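Local coordinates for putative glycosyl hydrolase (Bacteroides thetaiotaomicron VPI-5482, PDB 3K11), which is of unknown function but, as a putative glycosyl hydrolase of family 88, probably hydrolyses glycosidic substrates, at residues A[201-206]-A[268-274]; A[226-230]-A[281-286]; A[233-238]-A[291-295]; A[276-280]-A[338-344]. All coordinates share one frame; numbering follows the deposited sequence.

How the contacts relate
All four contacts lie within the helical family 88 domain, an (alpha/alpha)6 barrel, and join helices or loops far apart in sequence. Contacts 1 and 4 share helix 265-281 and come in series along the chain, their centres about 15 Å apart. Contacts 2 and 3 share helix 222-240, with centres about 12 Å apart, and their segments alternate along the chain. Contact 1 is the one nearest the centre of the chain; it touches contact 3 where Met204 meets Phe233 and Phe236. Contact 4 touches contact 3 through Met293 and Trp344, and contact 2 through Leu278 and Ala229. Packing thus runs from the core at contact 1 through contacts 3 and 4 to the loop of contact 2.

Contact 1 (A[201-206]-A[268-274]); sequences LDDMFM and NGWALLT
Asn268 meets Leu201 at one end of this contact between helices 202-217 and 265-281 of an (alpha/alpha)6 barrel, the fold of the six-hairpin glycosidases. The short segments run in broadly the same sense, their axes 39° apart. Here Leu201 CD2 lies 3.8 Å from Asn268 ND2, while the amide spends its polar atoms on His299 and on the carbonyls of Tyr248 and Trp264. Trp270 comes next. The Phe205 ring makes an offset stack with its six-membered ring, centroids 4.6 Å apart and planes 8° from parallel. Phe205 CG stands opposite its backbone N (chi1 -179°), which sends the ring out across the indole. On the same indole face Met206 CE sits over the five-membered ring, 4.1 Å from its centroid. Asp202 OD2 comes to the indole edge, and a water bridges the two, donating to Asp202 OD2 and accepting from Trp270 NE1 at 2.8 Å; Asp202 OD1 is bonded to His250. Ala271 CB then touches both Leu201 CD1 and the selenium of Met204. Leu273 CD2 presses on Phe205 CE1 at 3.5 Å. With an alanine at Phe205, the indole would probably lose its stacking partner and a gap would open beside Leu273. Last, Thr274 OG1 lies at the edge of the Phe205 ring and donates to Trp270 O at 2.7 Å, approaching the carbonyl plane from the face opposite to Thr274 N.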
loop_
_atom_site.group_PDB
_atom_site.type_symbol
_atom_site.label_atom_id
_atom_site.label_comp_id
_atom_site.label_asym_id
_atom_site.label_seq_id
_atom_site.Cartn_x
_atom_site.Cartn_y
_atom_site.Cartn_z
ATOM N N LEU A 201 21.045 10.446 2.602
ATOM C CA LEU A 201 20.873 10.118 1.184
ATOM C C LEU A 201 21.211 11.343 0.329
ATOM O O LEU A 201 21.793 11.217 -0.761
ATOM C CB LEU A 201 19.439 9.642 0.935
ATOM C CG LEU A 201 19.139 9.080 -0.424
ATOM C CD1 LEU A 201 20.074 7.899 -0.762
ATOM C CD2 LEU A 201 17.626 8.675 -0.502
ATOM N N ASP A 202 20.866 12.546 0.818
ATOM C CA ASP A 202 21.099 13.784 0.075
ATOM C C ASP A 202 22.555 13.919 -0.311
ATOM O O ASP A 202 22.856 14.487 -1.374
ATOM C CB ASP A 202 20.747 15.033 0.906
ATOM C CG ASP A 202 19.327 14.982 1.508
ATOM O OD1 ASP A 202 19.049 14.053 2.258
ATOM O OD2 ASP A 202 18.471 15.840 1.192
ATOM N N ASP A 203 23.463 13.353 0.486
ATOM C CA ASP A 203 24.905 13.601 0.256
ATOM C C ASP A 203 25.442 12.808 -0.922
ATOM O O ASP A 203 26.504 13.101 -1.397
ATOM C CB ASP A 203 25.736 13.337 1.482
ATOM C CG ASP A 203 25.628 14.437 2.531
ATOM O OD1 ASP A 203 25.310 15.594 2.159
ATOM O OD2 ASP A 203 25.938 14.151 3.698
HETATM N N MSE A 204 24.703 11.799 -1.405
HETATM C CA MSE A 204 25.056 11.193 -2.678
HETATM C C MSE A 204 25.157 12.315 -3.731
HETATM O O MSE A 204 26.104 12.395 -4.500
HETATM C CB MSE A 204 24.042 10.140 -3.099
HETATM C CG MSE A 204 24.126 8.889 -2.239
HETATM SE SE MSE A 204 22.982 7.470 -2.843
HETATM C CE MSE A 204 24.079 6.856 -4.289
ATOM N N PHE A 205 24.184 13.216 -3.713
ATOM C CA PHE A 205 24.076 14.302 -4.685
ATOM C C PHE A 205 24.903 15.490 -4.278
ATOM O O PHE A 205 25.473 16.171 -5.130
ATOM C CB PHE A 205 22.619 14.690 -4.892
ATOM C CG PHE A 205 22.437 15.784 -5.883
ATOM C CD1 PHE A 205 22.637 15.554 -7.264
ATOM C CD2 PHE A 205 22.117 17.051 -5.438
ATOM C CE1 PHE A 205 22.505 16.597 -8.171
ATOM C CE2 PHE A 205 22.003 18.112 -6.339
ATOM C CZ PHE A 205 22.181 17.877 -7.704
HETATM N N MSE A 206 25.007 15.744 -2.984
HETATM C CA MSE A 206 25.826 16.883 -2.573
HETATM C C MSE A 206 27.302 16.665 -2.880
HETATM O O MSE A 206 28.030 17.620 -3.167
HETATM C CB MSE A 206 25.634 17.225 -1.098
HETATM C CG MSE A 206 24.238 17.444 -0.674
HETATM SE SE MSE A 206 23.272 18.846 -1.695
HETATM C CE MSE A 206 21.392 18.098 -1.555
ATOM N N ASN A 268 15.233 10.641 -2.562
ATOM C CA ASN A 268 15.263 9.582 -3.557
ATOM C C ASN A 268 15.508 10.165 -4.927
ATOM O O ASN A 268 16.277 9.608 -5.715
ATOM C CB ASN A 268 13.981 8.740 -3.514
ATOM C CG ASN A 268 14.157 7.526 -2.622
ATOM O OD1 ASN A 268 14.528 6.440 -3.122
ATOM N ND2 ASN A 268 14.001 7.713 -1.285
ATOM N N GLY A 269 14.977 11.366 -5.181
ATOM C CA GLY A 269 15.321 12.094 -6.400
ATOM C C GLY A 269 16.807 12.410 -6.454
ATOM O O GLY A 269 17.457 12.197 -7.471
ATOM N N TRP A 270 17.375 12.907 -5.378
ATOM C CA TRP A 270 18.799 13.189 -5.366
ATOM C C TRP A 270 19.645 11.948 -5.697
ATOM O O TRP A 270 20.626 12.051 -6.391
ATOM C CB TRP A 270 19.223 13.742 -4.018
ATOM C CG TRP A 270 18.704 15.113 -3.672
ATOM C CD1 TRP A 270 18.381 15.569 -2.398
ATOM C CD2 TRP A 270 18.457 16.209 -4.556
ATOM N NE1 TRP A 270 17.954 16.851 -2.478
ATOM C CE2 TRP A 270 17.979 17.265 -3.780
ATOM C CE3 TRP A 270 18.588 16.398 -5.929
ATOM C CZ2 TRP A 270 17.626 18.479 -4.321
ATOM C CZ3 TRP A 270 18.232 17.626 -6.469
ATOM C CH2 TRP A 270 17.740 18.640 -5.658
ATOM N N ALA A 271 19.245 10.770 -5.233
ATOM C CA ALA A 271 19.977 9.520 -5.485
ATOM C C ALA A 271 19.848 9.132 -6.962
ATOM O O ALA A 271 20.798 8.640 -7.581
ATOM C CB ALA A 271 19.409 8.376 -4.625
ATOM N N LEU A 272 18.665 9.331 -7.530
ATOM C CA LEU A 272 18.437 9.026 -8.963
ATOM C C LEU A 272 19.245 9.970 -9.837
ATOM O O LEU A 272 19.867 9.560 -10.833
ATOM C CB LEU A 272 16.928 9.118 -9.277
ATOM C CG LEU A 272 16.443 8.365 -10.549
ATOM C CD1 LEU A 272 16.678 6.823 -10.474
ATOM C CD2 LEU A 272 14.973 8.700 -10.827
ATOM N N LEU A 273 19.263 11.240 -9.424
ATOM C CA LEU A 273 20.011 12.291 -10.135
ATOM C C LEU A 273 21.500 12.065 -10.025
ATOM O O LEU A 273 22.240 12.312 -10.991
ATOM C CB LEU A 273 19.571 13.685 -9.630
ATOM C CG LEU A 273 20.128 14.945 -10.282
ATOM C CD1 LEU A 273 20.123 14.919 -11.763
ATOM C CD2 LEU A 273 19.367 16.174 -9.763
ATOM N N THR A 274 21.963 11.613 -8.868
ATOM C CA THR A 274 23.385 11.262 -8.710
ATOM C C THR A 274 23.817 10.192 -9.696
ATOM O O THR A 274 24.863 10.294 -10.349
ATOM C CB THR A 274 23.659 10.740 -7.293
ATOM O OG1 THR A 274 23.353 11.785 -6.373
ATOM C CG2 THR A 274 25.127 10.371 -7.115
HETATM O O HOH W 1 17.012 18.188 -0.197
#

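Contact 2 (A[226-230]-A[281-286]); sequences LAEAV and VLPEDY
Leu226 and Tyr286 cross at an angle, the leucine CB lying 3.9 Å from Tyr286 CE1. The two ends of the leucine fork then diverge. CD1 touches Pro283 CD at 4.0 Å, whereas CD2 reaches both Val281 CG1 and Leu282 CD2, the two leucines lying alongside each other and pointing opposite ways. One turn further along the helix, Val230 offers its CG2 branch to two neighbours: Leu282 CD2 at 3.7 Å, crossed obliquely, and Tyr286 CE2 at 3.8 Å, with the valine and tyrosine pointing past one another. This is where the loop joining helices 265-281 and 289-304 of the (alpha/alpha)6 barrel folds back onto helix 222-240. A type I turn from Pro283 to Tyr286 reverses the loop, closed by Tyr286 N bonding to Pro283 O at 3.1 Å. The turn brings Tyr286 back over Leu282, whose CD2 lies against one face of the phenol ring, offset toward its rim. Because Tyr286 CG is turned opposite the backbone N (chi1 -166°), the ring extends toward the helix and its OH comes to rest 3.4 Å from Ala227 CA.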
loop_
_atom_site.group_PDB
_atom_site.type_symbol
_atom_site.label_atom_id
_atom_site.label_comp_id
_atom_site.label_asym_id
_atom_site.label_seq_id
_atom_site.Cartn_x
_atom_site.Cartn_y
_atom_site.Cartn_z
ATOM N N LEU A 226 37.434 9.503 -10.764
ATOM C CA LEU A 226 36.464 8.489 -11.209
ATOM C C LEU A 226 36.322 7.388 -10.175
ATOM O O LEU A 226 35.236 6.981 -9.871
ATOM C CB LEU A 226 36.873 7.878 -12.579
ATOM C CG LEU A 226 36.790 8.724 -13.856
ATOM C CD1 LEU A 226 37.438 7.982 -15.079
ATOM C CD2 LEU A 226 35.346 9.166 -14.197
ATOM N N ALA A 227 37.435 6.910 -9.633
ATOM C CA ALA A 227 37.376 5.844 -8.677
ATOM C C ALA A 227 36.717 6.284 -7.399
ATOM O O ALA A 227 35.954 5.525 -6.824
ATOM C CB ALA A 227 38.766 5.240 -8.418
ATOM N N GLU A 228 37.022 7.498 -6.925
ATOM C CA GLU A 228 36.406 7.985 -5.672
ATOM C C GLU A 228 34.924 8.215 -5.844
ATOM O O GLU A 228 34.140 7.853 -4.962
ATOM C CB GLU A 228 37.098 9.248 -5.195
ATOM C CG GLU A 228 36.602 9.781 -3.833
ATOM C CD GLU A 228 36.868 8.832 -2.676
ATOM O OE1 GLU A 228 37.678 7.877 -2.822
ATOM O OE2 GLU A 228 36.274 9.062 -1.607
ATOM N N ALA A 229 34.517 8.762 -6.987
ATOM C CA ALA A 229 33.073 8.938 -7.258
ATOM C C ALA A 229 32.307 7.618 -7.201
ATOM O O ALA A 229 31.245 7.496 -6.555
ATOM C CB ALA A 229 32.881 9.651 -8.602
ATOM N N VAL A 230 32.861 6.598 -7.853
ATOM C CA VAL A 230 32.267 5.252 -7.815
ATOM C C VAL A 230 32.256 4.629 -6.402
ATOM O O VAL A 230 31.267 4.028 -5.965
ATOM C CB VAL A 230 32.947 4.325 -8.845
ATOM C CG1 VAL A 230 32.500 2.856 -8.688
ATOM C CG2 VAL A 230 32.590 4.826 -10.284
ATOM N N VAL A 281 29.354 10.851 -16.776
ATOM C CA VAL A 281 30.825 11.050 -16.775
ATOM C C VAL A 281 31.601 9.753 -17.023
ATOM O O VAL A 281 32.615 9.739 -17.725
ATOM C CB VAL A 281 31.259 11.668 -15.443
ATOM C CG1 VAL A 281 32.752 11.769 -15.346
ATOM C CG2 VAL A 281 30.638 13.081 -15.247
ATOM N N LEU A 282 31.155 8.646 -16.436
ATOM C CA LEU A 282 31.904 7.404 -16.542
ATOM C C LEU A 282 32.070 6.963 -17.983
ATOM O O LEU A 282 31.091 6.912 -18.716
ATOM C CB LEU A 282 31.203 6.227 -15.835
ATOM C CG LEU A 282 31.090 6.276 -14.312
ATOM C CD1 LEU A 282 30.397 5.012 -13.803
ATOM C CD2 LEU A 282 32.510 6.501 -13.634
ATOM N N PRO A 283 33.286 6.558 -18.350
ATOM C CA PRO A 283 33.507 5.876 -19.628
ATOM C C PRO A 283 32.580 4.701 -19.737
ATOM O O PRO A 283 32.283 4.076 -18.733
ATOM C CB PRO A 283 34.955 5.408 -19.522
ATOM C CG PRO A 283 35.597 6.393 -18.607
ATOM C CD PRO A 283 34.542 6.770 -17.605
ATOM N N GLU A 284 32.152 4.355 -20.948
ATOM C CA GLU A 284 31.195 3.275 -21.076
ATOM C C GLU A 284 31.789 1.919 -20.749
ATOM O O GLU A 284 31.050 1.026 -20.400
ATOM C CB GLU A 284 30.594 3.253 -22.462
ATOM C CG GLU A 284 29.833 4.540 -22.717
ATOM C CD GLU A 284 28.588 4.340 -23.539
ATOM O OE1 GLU A 284 28.606 3.485 -24.455
ATOM O OE2 GLU A 284 27.597 5.056 -23.268
ATOM N N ASP A 285 33.120 1.835 -20.769
ATOM C CA ASP A 285 33.832 0.612 -20.394
ATOM C C ASP A 285 34.449 0.675 -18.992
ATOM O O ASP A 285 35.296 -0.167 -18.664
ATOM C CB ASP A 285 34.866 0.273 -21.454
ATOM C CG ASP A 285 35.976 1.288 -21.549
ATOM O OD1 ASP A 285 35.912 2.363 -20.900
ATOM O OD2 ASP A 285 36.961 1.002 -22.295
ATOM N N TYR A 286 33.996 1.613 -18.161
ATOM C CA TYR A 286 34.547 1.738 -16.832
ATOM C C TYR A 286 34.250 0.434 -16.096
ATOM O O TYR A 286 33.106 -0.053 -16.141
ATOM C CB TYR A 286 34.009 2.961 -16.108
ATOM C CG TYR A 286 34.837 3.258 -14.883
ATOM C CD1 TYR A 286 36.024 3.917 -15.000
ATOM C CD2 TYR A 286 34.425 2.856 -13.621
ATOM C CE1 TYR A 286 36.839 4.167 -13.904
ATOM C CE2 TYR A 286 35.226 3.119 -12.485
ATOM C CZ TYR A 286 36.436 3.765 -12.642
ATOM O OH TYR A 286 37.292 4.039 -11.587
#

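Contact 3 (A[233-238]-A[291-295]); sequences FLQFAD and KVMDY
Phe233 is the large bump on helix 222-240, and the hollow it enters on helix 289-304 lies between Val292 and Tyr295. With CG swung opposite the backbone N (chi1 -171°), its ring projects across the gap. Val292 CG1 then rests over one face, 4.3 Å from the ring centroid in a CH-pi contact, and Tyr295 CB abuts the edge, 3.8 Å from Phe233 CE1. The return bump is Tyr295, which lies back over the small residue Ala237. The alanine methyl sits almost squarely above the middle of the phenol ring, CB 3.6 Å from the centroid and 13° off the normal, and its small size lets the flat ring lie close to the helix. Leu234 fills the groove beside it: its CD2 branch touches the tyrosine edge at CE2 (3.9 Å), with Val292 CG2 a little further off. Phe241 also meets the Tyr295 ring edge to face, and Phe233 packs in addition on Ala275 and Leu278 of helix 265-281. No hydrogen bond crosses the contact. The segment axes stay 11.0 Å apart and cross at 41°, a spacing that leaves room for the two rings. Aromatic and aliphatic packing between long helices of this kind, running in broadly the same sense, builds the wall of an (alpha/alpha)6 barrel.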
loop_
_atom_site.group_PDB
_atom_site.type_symbol
_atom_site.label_atom_id
_atom_site.label_comp_id
_atom_site.label_asym_id
_atom_site.label_seq_id
_atom_site.Cartn_x
_atom_site.Cartn_y
_atom_site.Cartn_z
ATOM N N PHE A 233 29.616 6.190 -4.427
ATOM C CA PHE A 233 28.284 5.711 -4.863
ATOM C C PHE A 233 27.978 4.358 -4.260
ATOM O O PHE A 233 26.911 4.139 -3.707
ATOM C CB PHE A 233 28.201 5.642 -6.382
ATOM C CG PHE A 233 26.806 5.359 -6.895
ATOM C CD1 PHE A 233 26.326 4.043 -7.023
ATOM C CD2 PHE A 233 25.972 6.387 -7.269
ATOM C CE1 PHE A 233 25.044 3.794 -7.464
ATOM C CE2 PHE A 233 24.619 6.108 -7.710
ATOM C CZ PHE A 233 24.184 4.843 -7.792
ATOM N N LEU A 234 28.918 3.427 -4.371
ATOM C CA LEU A 234 28.622 2.062 -3.972
ATOM C C LEU A 234 28.615 1.889 -2.458
ATOM O O LEU A 234 27.850 1.075 -1.905
ATOM C CB LEU A 234 29.639 1.134 -4.618
ATOM C CG LEU A 234 29.660 1.004 -6.150
ATOM C CD1 LEU A 234 30.841 0.131 -6.542
ATOM C CD2 LEU A 234 28.314 0.431 -6.727
ATOM N N GLN A 235 29.417 2.672 -1.766
ATOM C CA GLN A 235 29.446 2.610 -0.275
ATOM C C GLN A 235 28.164 3.174 0.329
ATOM O O GLN A 235 27.691 2.693 1.363
ATOM C CB GLN A 235 30.721 3.304 0.253
ATOM C CG GLN A 235 31.950 2.418 0.062
ATOM C CD GLN A 235 33.260 2.972 0.570
ATOM O OE1 GLN A 235 34.285 2.292 0.423
ATOM N NE2 GLN A 235 33.266 4.181 1.137
ATOM N N PHE A 236 27.625 4.251 -0.274
ATOM C CA PHE A 236 26.296 4.746 0.078
ATOM C C PHE A 236 25.249 3.684 -0.275
ATOM O O PHE A 236 24.415 3.307 0.537
ATOM C CB PHE A 236 25.913 6.032 -0.689
ATOM C CG PHE A 236 26.369 7.320 -0.046
ATOM C CD1 PHE A 236 25.626 7.909 0.937
ATOM C CD2 PHE A 236 27.492 7.990 -0.490
ATOM C CE1 PHE A 236 26.013 9.114 1.520
ATOM C CE2 PHE A 236 27.887 9.206 0.115
ATOM C CZ PHE A 236 27.146 9.748 1.113
ATOM N N ALA A 237 25.238 3.248 -1.521
ATOM C CA ALA A 237 24.132 2.360 -1.970
ATOM C C ALA A 237 24.071 1.046 -1.201
ATOM O O ALA A 237 22.984 0.592 -0.923
ATOM C CB ALA A 237 24.170 2.136 -3.516
ATOM N N ASP A 238 25.229 0.480 -0.838
ATOM C CA ASP A 238 25.292 -0.769 -0.044
ATOM C C ASP A 238 24.405 -0.668 1.169
ATOM O O ASP A 238 23.572 -1.550 1.454
ATOM C CB ASP A 238 26.724 -1.031 0.441
ATOM C CG ASP A 238 26.853 -2.333 1.236
ATOM O OD1 ASP A 238 26.394 -3.364 0.692
ATOM O OD2 ASP A 238 27.362 -2.294 2.389
ATOM N N LYS A 291 27.811 -2.154 -12.082
ATOM C CA LYS A 291 27.233 -2.109 -10.744
ATOM C C LYS A 291 26.451 -0.833 -10.508
ATOM O O LYS A 291 25.419 -0.836 -9.827
ATOM C CB LYS A 291 28.333 -2.226 -9.687
ATOM C CG LYS A 291 28.846 -3.635 -9.510
ATOM C CD LYS A 291 29.722 -3.747 -8.289
ATOM C CE LYS A 291 30.198 -5.170 -8.118
ATOM N NZ LYS A 291 31.178 -5.215 -6.978
ATOM N N VAL A 292 26.971 0.268 -11.033
ATOM C CA VAL A 292 26.280 1.548 -10.930
ATOM C C VAL A 292 25.022 1.530 -11.780
ATOM O O VAL A 292 23.945 1.964 -11.334
ATOM C CB VAL A 292 27.176 2.715 -11.386
ATOM C CG1 VAL A 292 26.414 4.049 -11.412
ATOM C CG2 VAL A 292 28.376 2.840 -10.468
HETATM N N MSE A 293 25.143 1.003 -12.986
HETATM C CA MSE A 293 23.976 0.913 -13.869
HETATM C C MSE A 293 22.885 0.007 -13.326
HETATM O O MSE A 293 21.683 0.289 -13.425
HETATM C CB MSE A 293 24.418 0.483 -15.271
HETATM C CG MSE A 293 23.302 0.386 -16.273
HETATM SE SE MSE A 293 22.367 2.047 -16.680
HETATM C CE MSE A 293 23.677 2.844 -17.732
ATOM N N ASP A 294 23.275 -1.123 -12.785
ATOM C CA ASP A 294 22.332 -2.005 -12.108
ATOM C C ASP A 294 21.580 -1.314 -10.957
ATOM O O ASP A 294 20.373 -1.492 -10.826
ATOM C CB ASP A 294 23.053 -3.234 -11.559
ATOM C CG ASP A 294 23.481 -4.218 -12.653
ATOM O OD1 ASP A 294 23.088 -4.063 -13.837
ATOM O OD2 ASP A 294 24.244 -5.138 -12.306
ATOM N N TYR A 295 22.292 -0.555 -10.130
ATOM C CA TYR A 295 21.651 0.227 -9.079
ATOM C C TYR A 295 20.692 1.231 -9.649
ATOM O O TYR A 295 19.564 1.390 -9.151
ATOM C CB TYR A 295 22.664 0.974 -8.202
ATOM C CG TYR A 295 23.097 0.198 -6.992
ATOM C CD1 TYR A 295 22.194 -0.140 -6.008
ATOM C CD2 TYR A 295 24.442 -0.160 -6.815
ATOM C CE1 TYR A 295 22.577 -0.845 -4.896
ATOM C CE2 TYR A 295 24.830 -0.840 -5.665
ATOM C CZ TYR A 295 23.877 -1.188 -4.729
ATOM O OH TYR A 295 24.275 -1.859 -3.602
#

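Contact 4 (A[276-280]-A[338-344])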
loop_
_atom_site.group_PDB
_atom_site.type_symbol
_atom_site.label_atom_id
_atom_site.label_comp_id
_atom_site.label_asym_id
_atom_site.label_seq_id
_atom_site.Cartn_x
_atom_site.Cartn_y
_atom_site.Cartn_z
ATOM N N CYS A 276 22.462 9.579 -12.595
ATOM C CA CYS A 276 22.541 10.251 -13.898
ATOM C C CYS A 276 23.797 11.089 -14.040
ATOM O O CYS A 276 24.452 11.003 -15.061
ATOM C CB CYS A 276 21.310 11.145 -14.129
ATOM S SG CYS A 276 19.756 10.227 -14.330
ATOM N N GLU A 277 24.138 11.893 -13.029
ATOM C CA GLU A 277 25.338 12.707 -13.115
ATOM C C GLU A 277 26.615 11.878 -13.260
ATOM O O GLU A 277 27.542 12.243 -14.012
ATOM C CB GLU A 277 25.440 13.600 -11.903
ATOM C CG GLU A 277 24.364 14.701 -11.809
ATOM C CD GLU A 277 24.603 15.846 -12.739
ATOM O OE1 GLU A 277 24.118 15.781 -13.876
ATOM O OE2 GLU A 277 25.182 16.857 -12.293
ATOM N N LEU A 278 26.680 10.775 -12.525
ATOM C CA LEU A 278 27.825 9.859 -12.564
ATOM C C LEU A 278 27.889 9.102 -13.874
ATOM O O LEU A 278 28.940 9.023 -14.497
ATOM C CB LEU A 278 27.768 8.902 -11.366
ATOM C CG LEU A 278 28.892 7.889 -11.203
ATOM C CD1 LEU A 278 30.232 8.581 -11.215
ATOM C CD2 LEU A 278 28.692 7.039 -9.917
ATOM N N LEU A 279 26.751 8.575 -14.318
ATOM C CA LEU A 279 26.708 7.883 -15.596
ATOM C C LEU A 279 26.964 8.797 -16.829
ATOM O O LEU A 279 27.412 8.334 -17.902
ATOM C CB LEU A 279 25.429 7.050 -15.709
ATOM C CG LEU A 279 25.334 5.840 -14.811
ATOM C CD1 LEU A 279 23.913 5.382 -14.774
ATOM C CD2 LEU A 279 26.304 4.705 -15.224
ATOM N N ASP A 280 26.721 10.106 -16.673
ATOM C CA ASP A 280 27.111 11.064 -17.702
ATOM C C ASP A 280 28.616 11.156 -17.837
ATOM O O ASP A 280 29.120 11.531 -18.880
ATOM C CB ASP A 280 26.588 12.461 -17.352
ATOM C CG ASP A 280 25.091 12.640 -17.641
ATOM O OD1 ASP A 280 24.473 11.814 -18.373
ATOM O OD2 ASP A 280 24.534 13.673 -17.150
ATOM N N HIS A 338 16.066 11.840 -19.326
ATOM C CA HIS A 338 17.509 11.778 -19.601
ATOM C C HIS A 338 17.962 10.341 -19.929
ATOM O O HIS A 338 18.687 10.105 -20.899
ATOM C CB HIS A 338 18.285 12.283 -18.401
ATOM C CG HIS A 338 19.742 12.463 -18.660
ATOM N ND1 HIS A 338 20.206 13.376 -19.585
ATOM C CD2 HIS A 338 20.839 11.874 -18.114
ATOM C CE1 HIS A 338 21.531 13.309 -19.628
ATOM N NE2 HIS A 338 21.942 12.428 -18.728
ATOM N N ALA A 339 17.497 9.404 -19.100
ATOM C CA ALA A 339 17.859 7.990 -19.236
ATOM C C ALA A 339 17.316 7.439 -20.561
ATOM O O ALA A 339 17.967 6.620 -21.190
ATOM C CB ALA A 339 17.316 7.162 -18.058
ATOM N N ILE A 340 16.130 7.887 -20.982
ATOM C CA ILE A 340 15.611 7.474 -22.286
ATOM C C ILE A 340 16.470 8.068 -23.392
ATOM O O ILE A 340 16.890 7.333 -24.329
ATOM C CB ILE A 340 14.136 7.912 -22.520
ATOM C CG1 ILE A 340 13.187 7.200 -21.532
ATOM C CG2 ILE A 340 13.709 7.576 -23.968
ATOM C CD1 ILE A 340 11.781 7.904 -21.348
ATOM N N ASN A 341 16.746 9.366 -23.276
ATOM C CA ASN A 341 17.579 10.059 -24.265
ATOM C C ASN A 341 18.956 9.429 -24.375
ATOM O O ASN A 341 19.517 9.372 -25.483
ATOM C CB ASN A 341 17.716 11.538 -23.923
ATOM C CG ASN A 341 16.418 12.318 -24.119
ATOM O OD1 ASN A 341 15.577 11.940 -24.946
ATOM N ND2 ASN A 341 16.306 13.452 -23.436
ATOM N N LYS A 342 19.512 8.980 -23.248
ATOM C CA LYS A 342 20.849 8.354 -23.227
ATOM C C LYS A 342 20.879 6.910 -23.643
ATOM O O LYS A 342 21.943 6.363 -23.817
ATOM C CB LYS A 342 21.496 8.479 -21.830
ATOM C CG LYS A 342 21.770 9.885 -21.422
ATOM C CD LYS A 342 23.016 10.508 -22.112
ATOM C CE LYS A 342 24.295 10.103 -21.470
ATOM N NZ LYS A 342 25.401 10.985 -21.944
ATOM N N GLY A 343 19.731 6.283 -23.808
ATOM C CA GLY A 343 19.648 4.877 -24.164
ATOM C C GLY A 343 19.779 3.946 -22.978
ATOM O O GLY A 343 20.017 2.768 -23.181
ATOM N N TRP A 344 19.648 4.453 -21.747
ATOM C CA TRP A 344 19.790 3.625 -20.541
ATOM C C TRP A 344 18.534 2.850 -20.162
ATOM O O TRP A 344 18.625 1.754 -19.610
ATOM C CB TRP A 344 20.189 4.474 -19.347
ATOM C CG TRP A 344 21.426 5.254 -19.536
ATOM C CD1 TRP A 344 22.449 5.015 -20.371
ATOM C CD2 TRP A 344 21.796 6.406 -18.769
ATOM N NE1 TRP A 344 23.430 5.969 -20.206
ATOM C CE2 TRP A 344 23.033 6.839 -19.230
ATOM C CE3 TRP A 344 21.170 7.120 -17.754
ATOM C CZ2 TRP A 344 23.669 7.936 -18.694
ATOM C CZ3 TRP A 344 21.790 8.232 -17.223
ATOM C CH2 TRP A 344 23.017 8.644 -17.712
HETATM O O HOH W 2 27.199 8.722 -20.681
HETATM O O HOH W 3 27.765 12.306 -21.051
#
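A Schellman motif ends helix 326-342, and the residues around it, His338, Lys342 and Trp344, pack on the last turns of helix 265-281 in the (alpha/alpha)6 barrel. The two segments run almost in the same direction, 22° apart. Gly343, at positive phi, turns the chain so that Trp344 swings back toward the neighbouring helix. There the indole is sandwiched: Leu279 CD1 lies over one face and Lys342 CB over the other, both displaced toward the rim, while Leu279 CB approaches Trp344 CH2 to 3.5 Å. Cys276 SG stands at the edge of the same ring, 4.1 Å from CZ3, a sulfur-aromatic contact. The polar side centres on Asp280. His338 NE2 donates to OD1 at 2.6 Å with an almost straight N-H...O angle of 174°; the oxygen uses its syn lone pair and lies in the imidazole plane, although the carboxylate itself is turned 79° from that plane. Lys342, bent twice along its chain, lays CG over a face of the imidazole and brings NZ to 3.8 Å from Asp280 OD1, a long salt bridge. A water also bridges Lys342 NZ to the backbone, donating to Asp280 O at 2.7 Å and accepting from Lys342 NZ at 2.9 Å. An asparagine in place of Asp280 is likely to leave Lys342 without its opposing charge and weaken the grip on His338. Since ND1 of His338 is bonded to Glu409, the imidazole sits between two carboxylates, which would be expected to favour its protonated form.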